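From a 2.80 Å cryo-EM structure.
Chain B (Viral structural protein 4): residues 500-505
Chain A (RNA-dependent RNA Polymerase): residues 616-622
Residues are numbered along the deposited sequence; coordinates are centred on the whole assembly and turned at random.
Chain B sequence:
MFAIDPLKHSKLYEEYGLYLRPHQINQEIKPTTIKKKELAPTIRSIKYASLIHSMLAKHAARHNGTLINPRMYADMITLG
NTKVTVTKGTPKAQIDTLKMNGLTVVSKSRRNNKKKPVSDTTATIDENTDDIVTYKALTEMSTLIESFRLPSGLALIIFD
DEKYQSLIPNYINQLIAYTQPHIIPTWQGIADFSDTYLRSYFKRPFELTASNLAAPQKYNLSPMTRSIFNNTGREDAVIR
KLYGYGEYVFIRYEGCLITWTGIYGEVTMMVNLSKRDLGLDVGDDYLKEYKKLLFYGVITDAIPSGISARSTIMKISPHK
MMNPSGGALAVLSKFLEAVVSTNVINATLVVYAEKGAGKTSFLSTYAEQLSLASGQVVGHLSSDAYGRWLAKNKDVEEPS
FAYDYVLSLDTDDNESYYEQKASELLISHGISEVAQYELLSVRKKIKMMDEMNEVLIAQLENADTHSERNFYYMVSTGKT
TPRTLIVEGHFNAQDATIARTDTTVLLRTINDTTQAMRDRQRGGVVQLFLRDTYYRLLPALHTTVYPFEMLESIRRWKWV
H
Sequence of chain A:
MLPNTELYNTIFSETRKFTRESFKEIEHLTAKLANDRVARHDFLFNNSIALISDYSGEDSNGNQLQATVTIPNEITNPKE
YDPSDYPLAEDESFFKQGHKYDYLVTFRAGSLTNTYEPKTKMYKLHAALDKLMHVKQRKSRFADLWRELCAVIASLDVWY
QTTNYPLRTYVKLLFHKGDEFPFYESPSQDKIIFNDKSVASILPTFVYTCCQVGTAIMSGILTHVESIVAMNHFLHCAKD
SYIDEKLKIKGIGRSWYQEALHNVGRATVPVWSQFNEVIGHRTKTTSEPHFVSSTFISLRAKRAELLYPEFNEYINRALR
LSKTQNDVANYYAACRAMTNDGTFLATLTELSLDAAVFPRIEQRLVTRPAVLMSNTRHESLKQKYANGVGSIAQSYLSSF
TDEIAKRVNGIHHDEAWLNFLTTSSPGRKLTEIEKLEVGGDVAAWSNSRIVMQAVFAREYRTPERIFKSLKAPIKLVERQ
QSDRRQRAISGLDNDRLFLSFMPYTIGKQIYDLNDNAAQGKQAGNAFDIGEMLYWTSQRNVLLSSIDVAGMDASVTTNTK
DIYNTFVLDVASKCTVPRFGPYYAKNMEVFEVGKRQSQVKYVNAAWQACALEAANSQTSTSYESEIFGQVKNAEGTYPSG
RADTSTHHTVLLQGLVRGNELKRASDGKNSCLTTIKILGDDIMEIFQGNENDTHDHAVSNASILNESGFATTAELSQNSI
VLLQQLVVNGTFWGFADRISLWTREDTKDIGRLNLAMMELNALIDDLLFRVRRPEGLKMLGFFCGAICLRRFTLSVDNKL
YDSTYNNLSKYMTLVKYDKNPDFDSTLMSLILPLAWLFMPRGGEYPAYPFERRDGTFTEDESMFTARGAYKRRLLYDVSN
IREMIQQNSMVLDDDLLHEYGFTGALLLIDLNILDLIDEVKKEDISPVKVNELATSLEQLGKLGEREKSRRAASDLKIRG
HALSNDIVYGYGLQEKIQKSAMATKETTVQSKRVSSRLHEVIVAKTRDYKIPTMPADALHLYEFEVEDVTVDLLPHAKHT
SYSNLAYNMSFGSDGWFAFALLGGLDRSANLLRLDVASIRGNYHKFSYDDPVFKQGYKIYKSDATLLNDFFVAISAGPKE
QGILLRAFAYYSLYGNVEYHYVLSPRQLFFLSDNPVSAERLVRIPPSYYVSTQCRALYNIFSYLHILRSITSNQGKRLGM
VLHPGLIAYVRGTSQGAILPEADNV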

# COMPACT_ATOMS: atom_id res chain seq x y z
N ARG B 500 -22.82 -8.06 -5.94
CA ARG B 500 -21.81 -7.56 -5.02
C ARG B 500 -22.21 -7.77 -3.57
O ARG B 500 -23.21 -7.22 -3.09
CB ARG B 500 -21.52 -6.10 -5.35
CG ARG B 500 -22.74 -5.24 -5.57
CD ARG B 500 -22.33 -3.86 -5.99
NE ARG B 500 -21.67 -3.85 -7.29
CZ ARG B 500 -20.97 -2.83 -7.75
NH1 ARG B 500 -20.82 -1.74 -7.01
NH2 ARG B 500 -20.41 -2.89 -8.95
N THR B 501 -21.44 -8.60 -2.87
CA THR B 501 -21.69 -8.99 -1.49
C THR B 501 -20.46 -8.69 -0.66
O THR B 501 -19.42 -8.28 -1.16
CB THR B 501 -22.00 -10.48 -1.36
OG1 THR B 501 -20.85 -11.24 -1.76
CG2 THR B 501 -23.13 -10.87 -2.22
N ASP B 502 -20.59 -8.95 0.63
CA ASP B 502 -19.45 -8.95 1.52
C ASP B 502 -19.41 -10.23 2.33
O ASP B 502 -18.48 -10.42 3.12
CB ASP B 502 -19.51 -7.75 2.47
CG ASP B 502 -18.16 -7.31 2.95
OD1 ASP B 502 -17.16 -7.94 2.58
OD2 ASP B 502 -18.11 -6.30 3.69
N THR B 503 -20.40 -11.10 2.17
CA THR B 503 -20.53 -12.33 2.95
C THR B 503 -20.79 -13.49 2.01
O THR B 503 -21.90 -13.63 1.49
CB THR B 503 -21.66 -12.21 3.97
OG1 THR B 503 -22.86 -11.82 3.29
CG2 THR B 503 -21.34 -11.20 5.05
N THR B 504 -19.78 -14.31 1.79
CA THR B 504 -19.94 -15.56 1.07
C THR B 504 -19.40 -16.71 1.90
O THR B 504 -18.27 -16.64 2.42
CB THR B 504 -19.28 -15.50 -0.33
OG1 THR B 504 -19.21 -16.81 -0.90
CG2 THR B 504 -17.93 -14.86 -0.30
N VAL B 505 -20.22 -17.74 2.08
CA VAL B 505 -19.90 -18.89 2.91
C VAL B 505 -19.92 -20.13 2.03
O VAL B 505 -20.38 -20.10 0.89
CB VAL B 505 -20.88 -19.05 4.09
CG1 VAL B 505 -20.81 -17.86 4.99
CG2 VAL B 505 -22.29 -19.25 3.58
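Chain A, residues 616-622: SQTSTSY

Two stretches of chain can pack closely through polar residues without a hydrogen bond between them, and a small contact between viral structural protein 4 and the RNA-dependent RNA polymerase offers an example. Neither stretch is helical. Both are extended loops that run into strands, Thr504(B) and Val505(B) on one side and Tyr622(A) on the other, with phi and psi mostly in the extended region. The exceptions are Asp502(B), at -129/-3, and Thr618(A), at -96/-29, where the chains bend. The contact buries 255 Å² in all, and the backbones come nearest at Asp502(B) and Ser619(A), whose CA atoms lie 5.7 Å apart.

Chain A runs against the direction of chain B in the order of its contacts: Ser619(A) meets Thr501(B) and Asp502(B), whereas the earlier residue Gln617(A) reaches on to Thr504(B). Arg500(B) makes no contact with this stretch of chain A; its nearest side-chain approach is CB to OG of Ser619(A), at 6.8 Å. Thr501(B) contributes its backbone, with its O 3.3 Å from CB of Ser619(A); the serine points toward chain B, and its hydroxyl is hydrogen-bonded elsewhere in the structure.

Asp502(B) is the centre of the contact. Its CA-to-CB bond points sideways, but the t rotamer, with chi1 at -153°, brings the carboxylate nearer to chain A. OD1 lies 3.3 Å from O of Ser619(A), a pair of acceptors that cannot bond to each other however close they come. OD2 stands 4.5 Å from CB of Ser621(A), a looser contact at the margin. The backbone of the same residue meets the amide of Gln617(A): O of Asp502(B) is 3.2 Å from CD of Gln617(A) and 3.5 Å from its NE2, where a poor angle rules out a hydrogen bond.

Thr503(B) points away and is scarcely covered, although its CA lies 4.3 Å from OE1 of Gln617(A). Thr504(B) restores the contact: its methyl CG2 packs 3.3 Å from OE1 of Gln617(A). That glutamine points toward chain B, and with chi1 t and chi2 p its amide group spans from the carbonyl of Asp502(B) to the methyl of Thr504(B). Val505(B) then turns its side chain away and ends the contact. On chain A, Thr618(A) and Thr620(A) also point away, so Gln617(A) and Ser619(A), two residues apart, carry most of the packing. The general lesson is that closeness between polar atoms is not itself a bond, which requires a donor facing an acceptor at a suitable angle.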

# COMPACT_ATOMS: atom_id res chain seq x y z
N SER A 616 -11.33 -16.39 3.49
CA SER A 616 -10.86 -15.35 2.58
C SER A 616 -12.03 -14.51 2.11
O SER A 616 -12.99 -15.04 1.53
CB SER A 616 -10.14 -15.97 1.39
OG SER A 616 -11.04 -16.74 0.62
N GLN A 617 -11.96 -13.21 2.36
CA GLN A 617 -12.97 -12.27 1.90
C GLN A 617 -12.27 -11.00 1.46
O GLN A 617 -11.63 -10.33 2.27
CB GLN A 617 -13.98 -11.96 3.01
CG GLN A 617 -15.16 -11.18 2.51
CD GLN A 617 -16.07 -12.03 1.67
OE1 GLN A 617 -16.42 -13.14 2.04
NE2 GLN A 617 -16.45 -11.52 0.51
N THR A 618 -12.40 -10.67 0.18
CA THR A 618 -11.66 -9.57 -0.42
C THR A 618 -12.46 -8.27 -0.47
O THR A 618 -11.88 -7.19 -0.32
CB THR A 618 -11.22 -9.97 -1.83
OG1 THR A 618 -10.49 -11.20 -1.77
CG2 THR A 618 -10.31 -8.94 -2.46
N SER A 619 -13.80 -8.38 -0.56
CA SER A 619 -14.67 -7.31 -1.04
C SER A 619 -14.61 -6.06 -0.18
O SER A 619 -14.97 -6.08 1.00
CB SER A 619 -16.11 -7.82 -1.09
OG SER A 619 -16.24 -8.87 -2.01
N THR A 620 -14.15 -4.97 -0.78
CA THR A 620 -14.07 -3.70 -0.11
C THR A 620 -15.44 -3.03 -0.07
O THR A 620 -16.24 -3.15 -0.99
CB THR A 620 -13.07 -2.78 -0.81
OG1 THR A 620 -13.49 -2.58 -2.16
CG2 THR A 620 -11.71 -3.40 -0.80
N SER A 621 -15.68 -2.31 1.02
CA SER A 621 -16.93 -1.59 1.22
C SER A 621 -16.63 -0.10 1.23
O SER A 621 -15.79 0.36 2.01
CB SER A 621 -17.60 -2.02 2.52
OG SER A 621 -18.79 -1.30 2.73
N TYR A 622 -17.30 0.65 0.37
CA TYR A 622 -17.17 2.10 0.32
C TYR A 622 -18.45 2.75 0.82
O TYR A 622 -19.55 2.31 0.46
CB TYR A 622 -16.83 2.59 -1.09
CG TYR A 622 -16.78 4.09 -1.16
CD1 TYR A 622 -15.77 4.80 -0.53
CD2 TYR A 622 -17.75 4.80 -1.86
CE1 TYR A 622 -15.73 6.17 -0.58
CE2 TYR A 622 -17.71 6.17 -1.92
CZ TYR A 622 -16.71 6.85 -1.27
OH TYR A 622 -16.67 8.22 -1.34